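Local coordinates for glycosyl hydrolases family 2, sugar binding domain protein (Bacteroides uniformis str. 3978 T3 ii, PDB 6D1P) that probably hydrolyses O-glycosidic bonds as a glycoside hydrolase family 2 beta-glucuronidase of a human gut bacterium, at residues T328-H334 / F575-F581; G514-H518 / N595-V599; V600-G604 / Q766-Q770. All blocks are in the same frame, centred on the assembly; numbering follows the deposited sequence. Where two conformers were deposited one is given.

Contact 1. Residues T328-H334 / F575-F581; sequences THRHEDH and FWTFKDF. With NA (sodium ion), chain C.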
loop_
_atom_site.group_PDB
_atom_site.type_symbol
_atom_site.label_atom_id
_atom_site.label_comp_id
_atom_site.label_asym_id
_atom_site.label_seq_id
_atom_site.Cartn_x
_atom_site.Cartn_y
_atom_site.Cartn_z
ATOM N N THR A 328 15.146 -29.976 -12.544
ATOM C CA THR A 328 15.200 -28.634 -11.976
ATOM C C THR A 328 13.824 -28.310 -11.377
ATOM O O THR A 328 12.906 -29.148 -11.376
ATOM C CB THR A 328 15.654 -27.616 -13.049
ATOM O OG1 THR A 328 16.142 -26.411 -12.437
ATOM C CG2 THR A 328 14.544 -27.282 -14.039
ATOM N N HIS A 329 13.693 -27.103 -10.816
ATOM C CA HIS A 329 12.394 -26.537 -10.476
ATOM C C HIS A 329 12.250 -25.176 -11.145
ATOM O O HIS A 329 13.236 -24.563 -11.578
ATOM C CB HIS A 329 12.179 -26.301 -8.968
ATOM C CG HIS A 329 12.421 -27.480 -8.083
ATOM N ND1 HIS A 329 13.681 -27.981 -7.837
ATOM C CD2 HIS A 329 11.576 -28.185 -7.297
ATOM C CE1 HIS A 329 13.595 -28.975 -6.973
ATOM N NE2 HIS A 329 12.328 -29.117 -6.627
ATOM N N ARG A 330 11.010 -24.694 -11.180
ATOM C CA ARG A 330 10.707 -23.318 -11.554
ATOM C C ARG A 330 9.558 -22.833 -10.683
ATOM O O ARG A 330 8.698 -23.620 -10.275
ATOM C CB ARG A 330 10.326 -23.185 -13.042
ATOM C CG ARG A 330 8.940 -23.729 -13.355
ATOM C CD ARG A 330 8.532 -23.558 -14.818
ATOM N NE ARG A 330 8.471 -22.160 -15.245
ATOM C CZ ARG A 330 7.430 -21.358 -15.045
ATOM N NH1 ARG A 330 6.354 -21.800 -14.416
ATOM N NH2 ARG A 330 7.463 -20.108 -15.485
ATOM N N HIS A 331 9.572 -21.540 -10.369
ATOM C CA HIS A 331 8.459 -20.882 -9.698
ATOM C C HIS A 331 7.666 -20.104 -10.730
ATOM O O HIS A 331 8.164 -19.794 -11.817
ATOM C CB HIS A 331 8.952 -19.931 -8.601
ATOM C CG HIS A 331 8.909 -20.509 -7.220
ATOM N ND1 HIS A 331 7.741 -20.948 -6.628
ATOM C CD2 HIS A 331 9.889 -20.701 -6.303
ATOM C CE1 HIS A 331 8.006 -21.403 -5.418
ATOM N NE2 HIS A 331 9.300 -21.262 -5.192
ATOM N N GLU A 332 6.415 -19.791 -10.406
ATOM C CA GLU A 332 5.643 -18.906 -11.280
ATOM C C GLU A 332 5.930 -17.470 -10.842
ATOM O O GLU A 332 5.183 -16.835 -10.090
ATOM C CB GLU A 332 4.165 -19.277 -11.269
ATOM C CG GLU A 332 3.893 -20.452 -12.232
ATOM C CD GLU A 332 2.421 -20.717 -12.480
ATOM O OE1 GLU A 332 1.576 -20.174 -11.717
ATOM O OE2 GLU A 332 2.117 -21.469 -13.437
ATOM N N ASP A 333 7.061 -16.972 -11.341
ATOM C CA ASP A 333 7.725 -15.761 -10.890
ATOM C C ASP A 333 8.669 -15.326 -12.005
ATOM O O ASP A 333 9.359 -16.168 -12.597
ATOM C CB ASP A 333 8.503 -16.033 -9.588
ATOM C CG ASP A 333 9.322 -14.835 -9.116
ATOM O OD1 ASP A 333 8.837 -14.069 -8.264
ATOM O OD2 ASP A 333 10.469 -14.657 -9.575
ATOM N N HIS A 334 8.681 -14.028 -12.305
ATOM C CA HIS A 334 9.604 -13.500 -13.298
ATOM C C HIS A 334 9.756 -11.998 -13.089
ATOM O O HIS A 334 8.856 -11.337 -12.560
ATOM C CB HIS A 334 9.136 -13.784 -14.727
ATOM C CG HIS A 334 10.207 -13.578 -15.749
ATOM N ND1 HIS A 334 10.982 -14.613 -16.233
ATOM C CD2 HIS A 334 10.670 -12.450 -16.344
ATOM C CE1 HIS A 334 11.855 -14.136 -17.103
ATOM N NE2 HIS A 334 11.689 -12.826 -17.186
ATOM N N PHE A 575 17.690 -30.138 -8.938
ATOM C CA PHE A 575 18.318 -29.061 -8.194
ATOM C C PHE A 575 17.328 -27.913 -8.039
ATOM O O PHE A 575 16.376 -27.776 -8.811
ATOM C CB PHE A 575 19.630 -28.607 -8.846
ATOM C CG PHE A 575 19.472 -27.785 -10.104
ATOM C CD1 PHE A 575 19.471 -28.400 -11.358
ATOM C CD2 PHE A 575 19.416 -26.388 -10.042
ATOM C CE1 PHE A 575 19.372 -27.638 -12.531
ATOM C CE2 PHE A 575 19.297 -25.614 -11.198
ATOM C CZ PHE A 575 19.285 -26.234 -12.445
ATOM N N TRP A 576 17.509 -27.139 -6.973
ATOM C CA TRP A 576 16.693 -25.960 -6.688
ATOM C C TRP A 576 17.618 -24.765 -6.835
ATOM O O TRP A 576 18.511 -24.564 -6.004
ATOM C CB TRP A 576 16.078 -26.028 -5.290
ATOM C CG TRP A 576 15.183 -24.850 -4.946
ATOM C CD1 TRP A 576 15.578 -23.600 -4.575
ATOM C CD2 TRP A 576 13.752 -24.834 -4.960
ATOM N NE1 TRP A 576 14.482 -22.798 -4.378
ATOM C CE2 TRP A 576 13.347 -23.528 -4.604
ATOM C CE3 TRP A 576 12.773 -25.799 -5.237
ATOM C CZ2 TRP A 576 11.997 -23.161 -4.493
ATOM C CZ3 TRP A 576 11.435 -25.438 -5.147
ATOM C CH2 TRP A 576 11.056 -24.122 -4.778
ATOM N N THR A 577 17.422 -23.974 -7.881
ATOM C CA THR A 577 16.269 -24.029 -8.767
ATOM C C THR A 577 16.753 -23.439 -10.080
ATOM O O THR A 577 17.915 -23.000 -10.168
ATOM C CB THR A 577 15.039 -23.222 -8.194
ATOM O OG1 THR A 577 13.892 -23.405 -9.037
ATOM C CG2 THR A 577 15.352 -21.728 -8.058
ATOM N N PHE A 578 15.901 -23.420 -11.111
ATOM C CA PHE A 578 16.380 -22.957 -12.415
ATOM C C PHE A 578 16.720 -21.471 -12.392
ATOM O O PHE A 578 17.792 -21.061 -12.863
ATOM C CB PHE A 578 15.349 -23.239 -13.506
ATOM C CG PHE A 578 15.771 -22.740 -14.867
ATOM C CD1 PHE A 578 16.875 -23.295 -15.516
ATOM C CD2 PHE A 578 15.073 -21.711 -15.494
ATOM C CE1 PHE A 578 17.282 -22.821 -16.781
ATOM C CE2 PHE A 578 15.458 -21.237 -16.744
ATOM C CZ PHE A 578 16.571 -21.782 -17.394
ATOM N N LYS A 579 15.819 -20.652 -11.833
ATOM C CA LYS A 579 15.845 -19.203 -11.985
ATOM C C LYS A 579 15.672 -18.506 -10.640
ATOM O O LYS A 579 14.805 -18.884 -9.846
ATOM C CB LYS A 579 14.738 -18.762 -12.954
ATOM C CG LYS A 579 14.823 -17.314 -13.404
ATOM C CD LYS A 579 13.884 -17.053 -14.586
ATOM C CE LYS A 579 12.417 -17.061 -14.117
ATOM N NZ LYS A 579 11.570 -17.448 -15.261
ATOM N N ASP A 580 16.512 -17.497 -10.389
ATOM C CA ASP A 580 16.314 -16.589 -9.266
ATOM C C ASP A 580 14.863 -16.146 -9.210
ATOM O O ASP A 580 14.281 -15.777 -10.232
ATOM C CB ASP A 580 17.215 -15.360 -9.412
ATOM C CG ASP A 580 18.669 -15.657 -9.142
ATOM O OD1 ASP A 580 18.991 -16.836 -8.889
ATOM O OD2 ASP A 580 19.495 -14.698 -9.185
ATOM N N PHE A 581 14.276 -16.181 -8.020
ATOM C CA PHE A 581 12.875 -15.820 -7.877
ATOM C C PHE A 581 12.692 -15.058 -6.575
ATOM O O PHE A 581 13.520 -15.134 -5.663
ATOM C CB PHE A 581 11.979 -17.061 -7.910
ATOM C CG PHE A 581 12.116 -17.914 -6.690
ATOM C CD1 PHE A 581 13.102 -18.886 -6.623
ATOM C CD2 PHE A 581 11.276 -17.719 -5.582
ATOM C CE1 PHE A 581 13.246 -19.666 -5.492
ATOM C CE2 PHE A 581 11.418 -18.489 -4.454
ATOM C CZ PHE A 581 12.398 -19.482 -4.404
HETATM NA NA NA C . 11.982 -16.568 -11.314
HETATM O O HOH W 1 10.039 -19.318 -13.427
HETATM O O HOH W 2 11.401 -19.318 -11.235
#

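Contact 2. Residues G514-H518 / N595-V599; sequences GGDSH and NQKGV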
loop_
_atom_site.group_PDB
_atom_site.type_symbol
_atom_site.label_atom_id
_atom_site.label_comp_id
_atom_site.label_asym_id
_atom_site.label_seq_id
_atom_site.Cartn_x
_atom_site.Cartn_y
_atom_site.Cartn_z
ATOM N N GLY A 514 21.720 -27.619 -4.295
ATOM C CA GLY A 514 22.384 -26.546 -5.009
ATOM C C GLY A 514 22.828 -25.465 -4.045
ATOM O O GLY A 514 23.422 -25.775 -3.003
ATOM N N GLY A 515 22.506 -24.209 -4.344
ATOM C CA GLY A 515 22.842 -23.116 -3.455
ATOM C C GLY A 515 22.808 -21.785 -4.174
ATOM O O GLY A 515 22.665 -21.710 -5.400
ATOM N N ASP A 516 22.924 -20.718 -3.376
ATOM C CA ASP A 516 22.802 -19.362 -3.889
ATOM C C ASP A 516 24.095 -18.909 -4.549
ATOM O O ASP A 516 25.200 -19.241 -4.101
ATOM C CB ASP A 516 22.450 -18.369 -2.766
ATOM C CG ASP A 516 21.050 -18.597 -2.180
ATOM O OD1 ASP A 516 20.096 -17.915 -2.610
ATOM O OD2 ASP A 516 20.892 -19.471 -1.289
ATOM N N SER A 517 23.952 -18.113 -5.605
ATOM C CA SER A 517 25.092 -17.381 -6.127
ATOM C C SER A 517 24.620 -16.017 -6.614
ATOM O O SER A 517 23.646 -15.912 -7.359
ATOM C CB SER A 517 25.810 -18.154 -7.248
ATOM O OG SER A 517 24.958 -18.446 -8.332
ATOM N N HIS A 518 25.313 -14.992 -6.164
ATOM C CA HIS A 518 25.131 -13.607 -6.576
ATOM C C HIS A 518 25.711 -13.486 -7.976
ATOM O O HIS A 518 26.934 -13.499 -8.145
ATOM C CB HIS A 518 25.860 -12.711 -5.583
ATOM C CG HIS A 518 25.497 -11.263 -5.642
ATOM N ND1 HIS A 518 24.222 -10.818 -5.917
ATOM C CD2 HIS A 518 26.230 -10.157 -5.364
ATOM C CE1 HIS A 518 24.198 -9.498 -5.846
ATOM N NE2 HIS A 518 25.403 -9.073 -5.512
ATOM N N ASN A 595 15.508 -15.125 -3.890
ATOM C CA ASN A 595 16.202 -16.390 -3.681
ATOM C C ASN A 595 17.153 -16.567 -4.861
ATOM O O ASN A 595 16.709 -16.650 -6.008
ATOM C CB ASN A 595 15.172 -17.506 -3.569
ATOM C CG ASN A 595 15.792 -18.875 -3.314
ATOM O OD1 ASN A 595 16.701 -19.321 -4.025
ATOM N ND2 ASN A 595 15.286 -19.556 -2.289
ATOM N N GLN A 596 18.461 -16.529 -4.607
ATOM C CA GLN A 596 19.454 -16.525 -5.679
ATOM C C GLN A 596 20.035 -17.917 -5.976
ATOM O O GLN A 596 21.195 -18.037 -6.387
ATOM C CB GLN A 596 20.554 -15.520 -5.346
ATOM C CG GLN A 596 19.944 -14.090 -5.200
ATOM C CD GLN A 596 20.948 -13.034 -4.740
ATOM O OE1 GLN A 596 20.982 -12.656 -3.559
ATOM N NE2 GLN A 596 21.759 -12.544 -5.669
ATOM N N LYS A 597 19.242 -18.978 -5.822
ATOM C CA LYS A 597 19.713 -20.319 -6.147
ATOM C C LYS A 597 19.487 -20.705 -7.607
ATOM O O LYS A 597 19.637 -21.885 -7.949
ATOM C CB LYS A 597 19.044 -21.338 -5.240
ATOM C CG LYS A 597 19.515 -21.284 -3.803
ATOM C CD LYS A 597 18.719 -22.298 -2.952
ATOM C CE LYS A 597 19.162 -22.276 -1.495
ATOM N NZ LYS A 597 18.745 -21.045 -0.760
ATOM N N GLY A 598 19.117 -19.755 -8.469
ATOM C CA GLY A 598 18.947 -20.069 -9.870
ATOM C C GLY A 598 20.280 -20.256 -10.572
ATOM O O GLY A 598 21.335 -19.853 -10.084
ATOM N N VAL A 599 20.252 -20.899 -11.742
ATOM C CA VAL A 599 21.404 -20.804 -12.631
ATOM C C VAL A 599 21.210 -19.722 -13.679
ATOM O O VAL A 599 22.089 -19.521 -14.533
ATOM C CB VAL A 599 21.759 -22.160 -13.287
ATOM C CG1 VAL A 599 22.413 -23.066 -12.264
ATOM C CG2 VAL A 599 20.529 -22.844 -13.885
HETATM O O HOH W 3 21.140 -24.047 -6.605
HETATM O O HOH W 4 23.291 -20.486 -7.940
HETATM O O HOH W 5 21.882 -13.736 -8.474
#

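Contact 3. Residues V600-G604 / Q766-Q770; sequences VQRDG and QGTAQ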
loop_
_atom_site.group_PDB
_atom_site.type_symbol
_atom_site.label_atom_id
_atom_site.label_comp_id
_atom_site.label_asym_id
_atom_site.label_seq_id
_atom_site.Cartn_x
_atom_site.Cartn_y
_atom_site.Cartn_z
ATOM N N VAL A 600 20.086 -19.006 -13.630
ATOM C CA VAL A 600 19.849 -17.830 -14.457
ATOM C C VAL A 600 19.171 -16.794 -13.578
ATOM O O VAL A 600 18.479 -17.130 -12.607
ATOM C CB VAL A 600 18.974 -18.110 -15.710
ATOM C CG1 VAL A 600 19.487 -19.313 -16.521
ATOM C CG2 VAL A 600 17.530 -18.310 -15.323
ATOM N N GLN A 601 19.365 -15.524 -13.939
ATOM C CA GLN A 601 18.816 -14.403 -13.187
ATOM C C GLN A 601 17.302 -14.365 -13.332
ATOM O O GLN A 601 16.711 -15.060 -14.165
ATOM C CB GLN A 601 19.416 -13.084 -13.676
ATOM C CG GLN A 601 20.851 -12.888 -13.288
ATOM C CD GLN A 601 21.349 -11.517 -13.647
ATOM O OE1 GLN A 601 20.681 -10.499 -13.369
ATOM N NE2 GLN A 601 22.521 -11.463 -14.282
ATOM N N ARG A 602 16.675 -13.498 -12.542
ATOM C CA ARG A 602 15.218 -13.460 -12.509
ATOM C C ARG A 602 14.615 -13.012 -13.837
ATOM O O ARG A 602 13.444 -13.313 -14.098
ATOM C CB ARG A 602 14.757 -12.560 -11.368
ATOM C CG ARG A 602 13.283 -12.664 -11.046
ATOM C CD ARG A 602 12.981 -12.066 -9.686
ATOM N NE ARG A 602 11.576 -12.208 -9.383
ATOM C CZ ARG A 602 10.712 -11.200 -9.332
ATOM N NH1 ARG A 602 11.106 -9.943 -9.537
ATOM N NH2 ARG A 602 9.447 -11.455 -9.057
ATOM N N ASP A 603 15.392 -12.341 -14.702
ATOM C CA ASP A 603 14.912 -12.000 -16.037
ATOM C C ASP A 603 15.295 -13.042 -17.083
ATOM O O ASP A 603 15.060 -12.821 -18.278
ATOM C CB ASP A 603 15.417 -10.604 -16.461
ATOM C CG ASP A 603 16.944 -10.539 -16.655
ATOM O OD1 ASP A 603 17.625 -11.563 -16.462
ATOM O OD2 ASP A 603 17.470 -9.445 -17.003
ATOM N N GLY A 604 15.886 -14.162 -16.667
ATOM C CA GLY A 604 16.322 -15.179 -17.596
ATOM C C GLY A 604 17.743 -15.032 -18.082
ATOM O O GLY A 604 18.195 -15.864 -18.870
ATOM N N GLN A 766 13.523 -5.136 -10.152
ATOM C CA GLN A 766 13.458 -6.291 -11.042
ATOM C C GLN A 766 13.883 -7.593 -10.377
ATOM O O GLN A 766 13.471 -8.668 -10.827
ATOM C CB GLN A 766 14.322 -6.057 -12.288
ATOM C CG GLN A 766 13.942 -4.802 -13.079
ATOM C CD GLN A 766 12.535 -4.886 -13.629
ATOM O OE1 GLN A 766 12.229 -5.750 -14.460
ATOM N NE2 GLN A 766 11.657 -3.993 -13.156
ATOM N N GLY A 767 14.700 -7.525 -9.328
ATOM C CA GLY A 767 15.279 -8.728 -8.752
ATOM C C GLY A 767 16.458 -9.274 -9.532
ATOM O O GLY A 767 16.741 -10.474 -9.454
ATOM N N THR A 768 17.155 -8.428 -10.275
ATOM C CA THR A 768 18.253 -8.810 -11.154
ATOM C C THR A 768 19.521 -8.052 -10.764
ATOM O O THR A 768 19.494 -7.141 -9.924
ATOM C CB THR A 768 17.894 -8.521 -12.612
ATOM O OG1 THR A 768 17.533 -7.139 -12.726
ATOM C CG2 THR A 768 16.724 -9.383 -13.051
ATOM N N ALA A 769 20.636 -8.415 -11.408
ATOM C CA ALA A 769 21.924 -7.772 -11.122
ATOM C C ALA A 769 21.956 -6.302 -11.531
ATOM O O ALA A 769 22.701 -5.514 -10.943
ATOM C CB ALA A 769 23.059 -8.507 -11.833
ATOM N N GLN A 770 21.197 -5.912 -12.547
ATOM C CA GLN A 770 21.272 -4.546 -13.044
ATOM C C GLN A 770 19.946 -3.813 -12.902
ATOM O O GLN A 770 19.810 -2.696 -13.413
ATOM C CB GLN A 770 21.748 -4.543 -14.502
ATOM C CG GLN A 770 23.130 -5.170 -14.685
ATOM C CD GLN A 770 23.605 -5.193 -16.153
ATOM O OE1 GLN A 770 22.802 -5.143 -17.087
ATOM N NE2 GLN A 770 24.916 -5.276 -16.345
HETATM O O HOH W 6 20.614 -8.195 -14.989
HETATM O O HOH W 7 18.483 -12.260 -10.480
#

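Contact 1. Residues T328-H334 / F575-F581
H329 donates through ND1 to O of F575 at 2.9 Å; the oxygen lies in the imidazole plane, while the N-H arrives from above the carbonyl plane. With CG anti to the carbonyl carbon (chi1 -53°), the ring is set between F575 O and W576. R362 holds NE2, so histidine suits the place by using both ring nitrogens. N of F578 bonds to O of H329 at 2.9 Å. K579 NZ gives a bond to H334 ND1 and a salt bridge to E349.

Among the aromatic contacts, the edge of W576 points at the face of H329, CE3 of W576 lying 3.3 Å from CG of H329. H331, whose ND1 is bonded to Y366, turns its own edge onto the face of F581. A leucine in place of H329 would probably leave F575 O and R362 without their mate and W576 without a flat face.

A sodium ion is bound by O and OD2 of D333, both at a long 3.0 Å, by D580 O and by a water; R602 pairs with the D333 carboxylate, whose OD1 Y187 also bonds.

Parallel strands 321-329 and 572-574 close the TIM barrel here, F578 packing on helix 343-356 and T328 on strand 360-362.

Contact 2. Residues G514-H518 / N595-V599
K597 NZ meets OD2 of D516 at 2.7 Å in a buried salt bridge, approaching on the syn side and somewhat out of the carboxylate plane. The lysine chain runs straight to CE and bends only at its last torsion (chi4 71°), which turns the ammonium group onto the aspartate; Y487 is its second partner. The other carboxylate oxygen, D516 OD1, takes a weak bond from N of Q596, so one short acid serves both charge and backbone.

N of S517 donates to O of Q596 at 2.9 Å, a nearly straight bond (163°). Q596 then reaches out extended, and its NE2 donates to ND1 of H518 at 3.0 Å with the amide and ring planes almost perpendicular. The backbone N of I591 bonds OE1 of that amide, while H518 NE2 is bonded to O of Q776.

N595 OD1 accepts from N of K597 at 3.1 Å, forming an Asx turn, and its ND2 is held by D183. The N595-Q596-K597 sequence is consistent with the N-x-K motif that recognises the glucuronate carboxylate in related bacterial beta-glucuronidases, so N595 and K597 probably do the same here. The chemistry implies a lysine positioned by D516 and Y487.

Contact 3. Residues V600-G604 / Q766-Q770
R602 and G767 pack closely where a type I beta turn, Q601 to G604, of the TIM-barrel domain meets a loop of the C-terminal beta-sheet region. Here R602 CB lies 3.5 Å from G767 O, and the arginine chain passes the glycine so closely that a CB on G767 would clash with R602 CD; the positive phi of G767 (79°) also suits a residue without a side chain.

With CG anti to the backbone N (chi1 -168°) and the chain extended as far as NE, R602 carries its guanidinium past the glycine. NH1 of R602 then donates to O of Q766 at 3.0 Å. The carbonyl oxygen sits near the guanidinium plane, though the donor stands well above the plane of the carbonyl. Arginine suits this place because its NE and NH2 serve D333 in the barrel. A water joins R602 N to G767 O, satisfying both backbone atoms on this buried side.

Toward solvent the contact thins. Methyl CG2 of T768 touches D603 at 3.8 Å from CG, while the D603 carboxylate is bonded to T605 through OD1. Q601, D603 and A769 are partly exposed, and a water accompanies Q601 OE1 there. The glutamine nevertheless takes a bond straight at the hydrogen, though the donor stands above the amide plane: N of A769 points at OE1 of Q601 over 2.9 Å, with an N-H...O angle of 175°.

The three contacts cluster within 10 to 12 Å of one another, centre to centre. Contacts 1 and 2 lie wholly in the TIM-barrel domain and interleave along the chain: contact 1 joins the first and last barrel strands, 321-329 and 572-574, while contact 2 follows strands 510-511 and 594-595. They meet directly: F581 O and N595 N, and F578 O and V599 N, are probably hydrogen-bonded. Segment 600-604 continues straight from 595-599, and contact 3 opens only after the other two have closed, reaching to the loop between strands 751-756 and 774-776. R602 binds D333 by a salt bridge, so one arginine beside the barrel joins the sodium site of contact 1 to the C-terminal region.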